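Local coordinates for ORC1-type DNA replication protein 2 (Aeropyrum pernix, PDB 1W5S), which binds and hydrolyses ATP, binds DNA and takes part in regulating DNA replication, at residues 215-220 and 250-255; 222-227 and 261-266. All coordinates share one frame; numbering follows the deposited sequence.

Overall arrangement
Both contacts lie in the helical lid of this AAA+ protein, their centres about 12 Å apart, and both use helix 217-231. Along the chain the segments alternate: 215-220 and 222-227 come first, then 250-255 and 261-266. Contact 1 joins the beginning of helix 217-231 to the loop that follows helix 239-249, while contact 2 packs the middle of the same helix against helix 259-275. They touch where Tyr215 CZ meets Ile223 CD1 at 3.8 Å. Each also reaches the ADP, contact 1 through Tyr215 and contact 2 through Arg227, so the packing of the lid is tied directly to the nucleotide held by the P-loop.

Contact 1: residues 215-220 and 250-255; sequences YKSREL and GEDKGG. With ADP (adenosine-5'-diphosphate), chain E.
Ser217 is gripped twice by the carboxylate of Asp252 across the start of helix 217-231. Its backbone N gives a hydrogen bond to the syn lone pair of Asp252 OD2 (2.8 Å, 151° at the hydrogen), and Ser217 OG donates to Asp252 OD1 at 2.8 Å, meeting it on the syn side but 25° out of the carboxylate plane. With chi1 at 50°, OG sits between the backbone N and the carbonyl carbon, which turns it to the same carboxylate as its own N-H. The hydroxyl also accepts from Lys253 NZ. Sitting at the N-terminal end of helix 217-231, the Asp252 carboxylate is probably favoured in its charged form by the helix's positive end and by nearby Lys253. The backbones come so close, 3.7 Å between the CA atoms of Ser217 and Gly250, that a beta carbon on Gly250 would run into Ser217 CB.

Lys216, the N-cap residue, lies alongside Glu251, both side chains pointing the same way. Lys216 CD packs on Glu251 CG, and Lys216 NZ makes a weak salt bridge to Glu251 OE2 at 3.4 Å. Glu251 OE1 meanwhile pairs with Arg394 and Arg60, so this acid links the lid to the C-terminal helix 392-407 and the P-loop region. The N-H of Lys216 itself is taken by the Glu219 carboxylate, through the anti lone pair of OE2. Just before the cap, Glu251 N bonds to Tyr215 O at 3.1 Å, while Tyr215 OH donates to ADP N7 at 2.8 Å, in keeping with its role in ATP binding.

The contact thus fastens the first turn of helix 217-231 to the loop between helices 239-249 and 259-275. Leu220, whose CD1 also packs on Gly250, touches Ser246 and Tyr249 of the former helix and Ala259 of the latter.

Contact 2: residues 222-227 and 261-266; sequences TILEQR and RAIVAL. With ADP (adenosine-5'-diphosphate), chain E.
The guanidinium of Arg227 carries Ile263 CD1 on one face, 3.6 Å above the plane and over its centre, with the two side chains crossing at about a right angle. At its edge, in plane, lies ADP O2', which accepts from Arg227 NH2 at 2.8 Å; the same nitrogen also bonds to ADP N3 (3.0 Å, 151°). A bend at chi2 (-62°) swings the chain round Ile263 to the nucleotide, and Arg227 NH1 is held by Val14 O. With an alanine here, N3 and O2' of the ADP would probably lose their common donor, Val14 O its partner, and Ile263 CD1 the flat group it packs on.

Ile263 CD1 also meets Ile223 CG2 at 3.7 Å, while Ile223 CD1 rests against the adenine at C5. Leu224 adds to the apolar packing: its CD2 reaches Ala262 CB and Leu266 CD2, the latter at 3.9 Å.

No hydrogen bond joins the two segments. The axes of 222-227 and 261-266 pass 10.0 Å apart and run broadly the same way, crossing at -40°. Ile245 of helix 239-249 touches Leu224, Ala262 and Leu266, so a third helix packs against the pair.

Contact 1: residues 215-220 and 250-255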
# COMPACT_ATOMS: atom_id res chain seq x y z
N TYR A 215 -6.60 -9.71 0.03
CA TYR A 215 -7.25 -10.71 0.88
C TYR A 215 -8.23 -11.63 0.18
O TYR A 215 -9.04 -11.19 -0.64
CB TYR A 215 -7.99 -10.06 2.06
CG TYR A 215 -7.02 -9.45 3.05
CD1 TYR A 215 -7.07 -8.10 3.37
CD2 TYR A 215 -6.04 -10.25 3.66
CE1 TYR A 215 -6.21 -7.55 4.30
CE2 TYR A 215 -5.19 -9.73 4.54
CZ TYR A 215 -5.26 -8.36 4.87
OH TYR A 215 -4.37 -7.86 5.77
N LYS A 216 -8.14 -12.92 0.50
CA LYS A 216 -9.12 -13.89 -0.01
C LYS A 216 -10.31 -13.90 0.94
O LYS A 216 -10.23 -13.31 2.08
CB LYS A 216 -8.56 -15.31 -0.07
CG LYS A 216 -7.27 -15.49 -0.69
CD LYS A 216 -7.22 -15.09 -2.13
CE LYS A 216 -5.85 -15.60 -2.66
NZ LYS A 216 -5.73 -15.49 -4.12
N SER A 217 -11.39 -14.57 0.51
CA SER A 217 -12.65 -14.55 1.29
C SER A 217 -12.51 -15.09 2.71
O SER A 217 -12.96 -14.46 3.65
CB SER A 217 -13.79 -15.22 0.51
OG SER A 217 -13.41 -16.49 0.01
N ARG A 218 -11.83 -16.21 2.87
CA ARG A 218 -11.49 -16.76 4.19
C ARG A 218 -10.65 -15.83 5.09
O ARG A 218 -10.74 -15.89 6.32
CB ARG A 218 -10.64 -18.03 4.06
CG ARG A 218 -11.35 -19.29 3.62
CD ARG A 218 -10.44 -20.54 4.04
NE ARG A 218 -10.42 -20.71 5.52
CZ ARG A 218 -9.36 -20.64 6.35
NH1 ARG A 218 -8.11 -20.42 5.92
NH2 ARG A 218 -9.55 -20.83 7.66
N GLU A 219 -9.83 -14.99 4.48
CA GLU A 219 -9.03 -14.02 5.22
C GLU A 219 -9.92 -12.87 5.64
O GLU A 219 -9.90 -12.46 6.79
CB GLU A 219 -7.84 -13.54 4.38
CG GLU A 219 -6.95 -14.66 3.91
CD GLU A 219 -5.74 -14.20 3.14
OE1 GLU A 219 -4.63 -14.55 3.57
OE2 GLU A 219 -5.90 -13.55 2.09
N LEU A 220 -10.77 -12.40 4.74
CA LEU A 220 -11.73 -11.34 5.10
C LEU A 220 -12.69 -11.80 6.20
O LEU A 220 -13.01 -11.04 7.10
CB LEU A 220 -12.52 -10.83 3.90
CG LEU A 220 -11.68 -10.09 2.85
CD1 LEU A 220 -12.54 -9.60 1.72
CD2 LEU A 220 -10.86 -8.97 3.48
N GLY A 250 -13.90 -11.04 -1.29
CA GLY A 250 -12.76 -11.96 -1.41
C GLY A 250 -12.24 -11.92 -2.82
O GLY A 250 -12.98 -11.87 -3.76
N GLU A 251 -10.94 -11.90 -2.99
CA GLU A 251 -10.39 -11.75 -4.32
C GLU A 251 -10.51 -13.06 -5.13
O GLU A 251 -10.61 -13.02 -6.33
CB GLU A 251 -9.00 -11.18 -4.24
CG GLU A 251 -7.94 -12.10 -4.48
CD GLU A 251 -7.72 -12.32 -5.91
OE1 GLU A 251 -7.84 -11.29 -6.61
OE2 GLU A 251 -7.48 -13.48 -6.30
N ASP A 252 -10.57 -14.19 -4.44
CA ASP A 252 -10.93 -15.49 -5.06
C ASP A 252 -12.37 -15.60 -5.60
O ASP A 252 -12.69 -16.53 -6.33
CB ASP A 252 -10.68 -16.64 -4.07
CG ASP A 252 -11.16 -16.32 -2.64
OD1 ASP A 252 -11.52 -17.25 -1.93
OD2 ASP A 252 -11.18 -15.15 -2.20
N LYS A 253 -13.24 -14.66 -5.23
CA LYS A 253 -14.63 -14.62 -5.69
C LYS A 253 -14.90 -13.38 -6.54
O LYS A 253 -16.05 -12.97 -6.72
CB LYS A 253 -15.54 -14.51 -4.49
CG LYS A 253 -15.26 -15.41 -3.32
CD LYS A 253 -16.21 -16.53 -3.33
CE LYS A 253 -15.60 -17.85 -3.02
NZ LYS A 253 -15.83 -17.99 -1.57
N GLY A 254 -13.85 -12.73 -7.03
CA GLY A 254 -14.01 -11.70 -8.06
C GLY A 254 -13.95 -10.28 -7.53
O GLY A 254 -14.13 -9.34 -8.28
N GLY A 255 -13.65 -10.12 -6.25
CA GLY A 255 -13.51 -8.81 -5.66
C GLY A 255 -12.09 -8.31 -5.50
O GLY A 255 -11.13 -8.99 -5.84
PB ADP E . -3.78 -0.57 2.99
O1B ADP E . -4.69 0.35 2.22
O2B ADP E . -3.13 -1.64 2.12
O3B ADP E . -2.72 0.24 3.78
PA ADP E . -4.89 -0.88 5.68
O1A ADP E . -5.22 0.57 5.67
O2A ADP E . -3.73 -1.45 6.46
O3A ADP E . -4.72 -1.31 4.06
O5' ADP E . -6.22 -1.73 6.06
C5' ADP E . -7.56 -1.39 5.64
C4' ADP E . -8.52 -1.72 6.75
O4' ADP E . -8.54 -3.14 6.96
C3' ADP E . -8.13 -1.12 8.09
O3' ADP E . -9.28 -0.94 8.90
C2' ADP E . -7.28 -2.21 8.77
O2' ADP E . -7.35 -2.17 10.22
C1' ADP E . -7.98 -3.48 8.25
N9 ADP E . -7.02 -4.60 8.22
C8 ADP E . -6.17 -4.83 7.19
N7 ADP E . -5.43 -5.89 7.41
C5 ADP E . -5.79 -6.39 8.58
C6 ADP E . -5.34 -7.53 9.37
N6 ADP E . -4.34 -8.30 8.86
N1 ADP E . -5.95 -7.78 10.56
C2 ADP E . -6.94 -6.93 11.00
N3 ADP E . -7.36 -5.85 10.30
C4 ADP E . -6.85 -5.54 9.12

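Contact 2: residues 222-227 and 261-266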
# COMPACT_ATOMS: atom_id res chain seq x y z
N THR A 222 -11.92 -14.06 8.57
CA THR A 222 -11.16 -14.02 9.79
C THR A 222 -11.03 -12.57 10.32
O THR A 222 -11.07 -12.32 11.51
CB THR A 222 -9.76 -14.68 9.57
OG1 THR A 222 -9.92 -16.07 9.38
CG2 THR A 222 -8.84 -14.49 10.79
N ILE A 223 -10.83 -11.61 9.44
CA ILE A 223 -10.72 -10.18 9.85
C ILE A 223 -12.02 -9.64 10.38
O ILE A 223 -12.01 -8.94 11.34
CB ILE A 223 -10.23 -9.30 8.65
CG1 ILE A 223 -8.73 -9.56 8.44
CG2 ILE A 223 -10.50 -7.81 8.82
CD1 ILE A 223 -8.18 -9.02 7.15
N LEU A 224 -13.14 -9.96 9.74
CA LEU A 224 -14.47 -9.48 10.17
C LEU A 224 -14.88 -10.13 11.49
O LEU A 224 -15.30 -9.46 12.43
CB LEU A 224 -15.50 -9.75 9.09
CG LEU A 224 -15.43 -9.00 7.75
CD1 LEU A 224 -16.41 -9.57 6.78
CD2 LEU A 224 -15.73 -7.58 7.97
N GLU A 225 -14.72 -11.43 11.56
CA GLU A 225 -14.98 -12.18 12.77
C GLU A 225 -14.32 -11.52 14.00
O GLU A 225 -14.90 -11.42 15.06
CB GLU A 225 -14.53 -13.68 12.62
CG GLU A 225 -15.20 -14.56 13.66
CD GLU A 225 -14.61 -15.95 13.85
OE1 GLU A 225 -15.43 -16.84 14.07
OE2 GLU A 225 -13.39 -16.15 13.83
N GLN A 226 -13.07 -11.07 13.86
CA GLN A 226 -12.30 -10.58 15.00
C GLN A 226 -12.85 -9.20 15.42
O GLN A 226 -12.92 -8.84 16.62
CB GLN A 226 -10.81 -10.51 14.63
CG GLN A 226 -9.98 -9.63 15.57
CD GLN A 226 -8.52 -9.57 15.17
OE1 GLN A 226 -8.18 -9.22 14.02
NE2 GLN A 226 -7.65 -9.86 16.14
N ARG A 227 -13.24 -8.42 14.41
CA ARG A 227 -13.88 -7.13 14.67
C ARG A 227 -15.26 -7.33 15.32
O ARG A 227 -15.66 -6.56 16.19
CB ARG A 227 -14.07 -6.38 13.36
CG ARG A 227 -12.81 -6.06 12.68
CD ARG A 227 -11.93 -5.15 13.47
NE ARG A 227 -10.69 -4.97 12.74
CZ ARG A 227 -10.21 -3.82 12.32
NH1 ARG A 227 -10.78 -2.71 12.64
NH2 ARG A 227 -9.07 -3.80 11.66
N ARG A 261 -13.01 -2.06 2.71
CA ARG A 261 -14.39 -2.16 2.16
C ARG A 261 -15.17 -3.14 3.02
O ARG A 261 -16.32 -2.87 3.32
CB ARG A 261 -14.46 -2.57 0.69
CG ARG A 261 -14.20 -1.45 -0.29
CD ARG A 261 -14.55 -1.72 -1.79
NE ARG A 261 -16.01 -1.67 -1.89
CZ ARG A 261 -16.77 -1.74 -3.00
NH1 ARG A 261 -16.27 -1.89 -4.21
NH2 ARG A 261 -18.10 -1.70 -2.86
N ALA A 262 -14.56 -4.28 3.39
CA ALA A 262 -15.26 -5.31 4.20
C ALA A 262 -15.71 -4.83 5.60
O ALA A 262 -16.86 -5.08 6.04
CB ALA A 262 -14.39 -6.50 4.35
N ILE A 263 -14.81 -4.10 6.29
CA ILE A 263 -15.13 -3.62 7.65
C ILE A 263 -16.17 -2.45 7.60
O ILE A 263 -17.09 -2.40 8.40
CB ILE A 263 -13.85 -3.25 8.41
CG1 ILE A 263 -13.14 -4.53 8.82
CG2 ILE A 263 -14.13 -2.31 9.68
CD1 ILE A 263 -11.72 -4.38 9.14
N VAL A 264 -16.01 -1.57 6.65
CA VAL A 264 -16.94 -0.48 6.39
C VAL A 264 -18.36 -0.98 6.12
O VAL A 264 -19.33 -0.46 6.67
CB VAL A 264 -16.39 0.42 5.22
CG1 VAL A 264 -17.40 1.44 4.74
CG2 VAL A 264 -15.12 1.16 5.72
N ALA A 265 -18.45 -2.04 5.33
CA ALA A 265 -19.72 -2.68 5.06
C ALA A 265 -20.37 -3.21 6.32
O ALA A 265 -21.58 -3.04 6.53
CB ALA A 265 -19.57 -3.83 4.01
N LEU A 266 -19.59 -3.95 7.11
CA LEU A 266 -20.08 -4.50 8.37
C LEU A 266 -20.51 -3.37 9.33
O LEU A 266 -21.56 -3.41 9.95
CB LEU A 266 -18.99 -5.38 8.99
CG LEU A 266 -19.30 -5.88 10.37
CD1 LEU A 266 -20.68 -6.56 10.33
CD2 LEU A 266 -18.20 -6.78 10.87
PB ADP E . -3.78 -0.57 2.99
O1B ADP E . -4.69 0.35 2.22
O2B ADP E . -3.13 -1.64 2.12
O3B ADP E . -2.72 0.24 3.78
PA ADP E . -4.89 -0.88 5.68
O1A ADP E . -5.22 0.57 5.67
O2A ADP E . -3.73 -1.45 6.46
O3A ADP E . -4.72 -1.31 4.06
O5' ADP E . -6.22 -1.73 6.06
C5' ADP E . -7.56 -1.39 5.64
C4' ADP E . -8.52 -1.72 6.75
O4' ADP E . -8.54 -3.14 6.96
C3' ADP E . -8.13 -1.12 8.09
O3' ADP E . -9.28 -0.94 8.90
C2' ADP E . -7.28 -2.21 8.77
O2' ADP E . -7.35 -2.17 10.22
C1' ADP E . -7.98 -3.48 8.25
N9 ADP E . -7.02 -4.60 8.22
C8 ADP E . -6.17 -4.83 7.19
N7 ADP E . -5.43 -5.89 7.41
C5 ADP E . -5.79 -6.39 8.58
C6 ADP E . -5.34 -7.53 9.37
N6 ADP E . -4.34 -8.30 8.86
N1 ADP E . -5.95 -7.78 10.56
C2 ADP E . -6.94 -6.93 11.00
N3 ADP E . -7.36 -5.85 10.30
C4 ADP E . -6.85 -5.54 9.12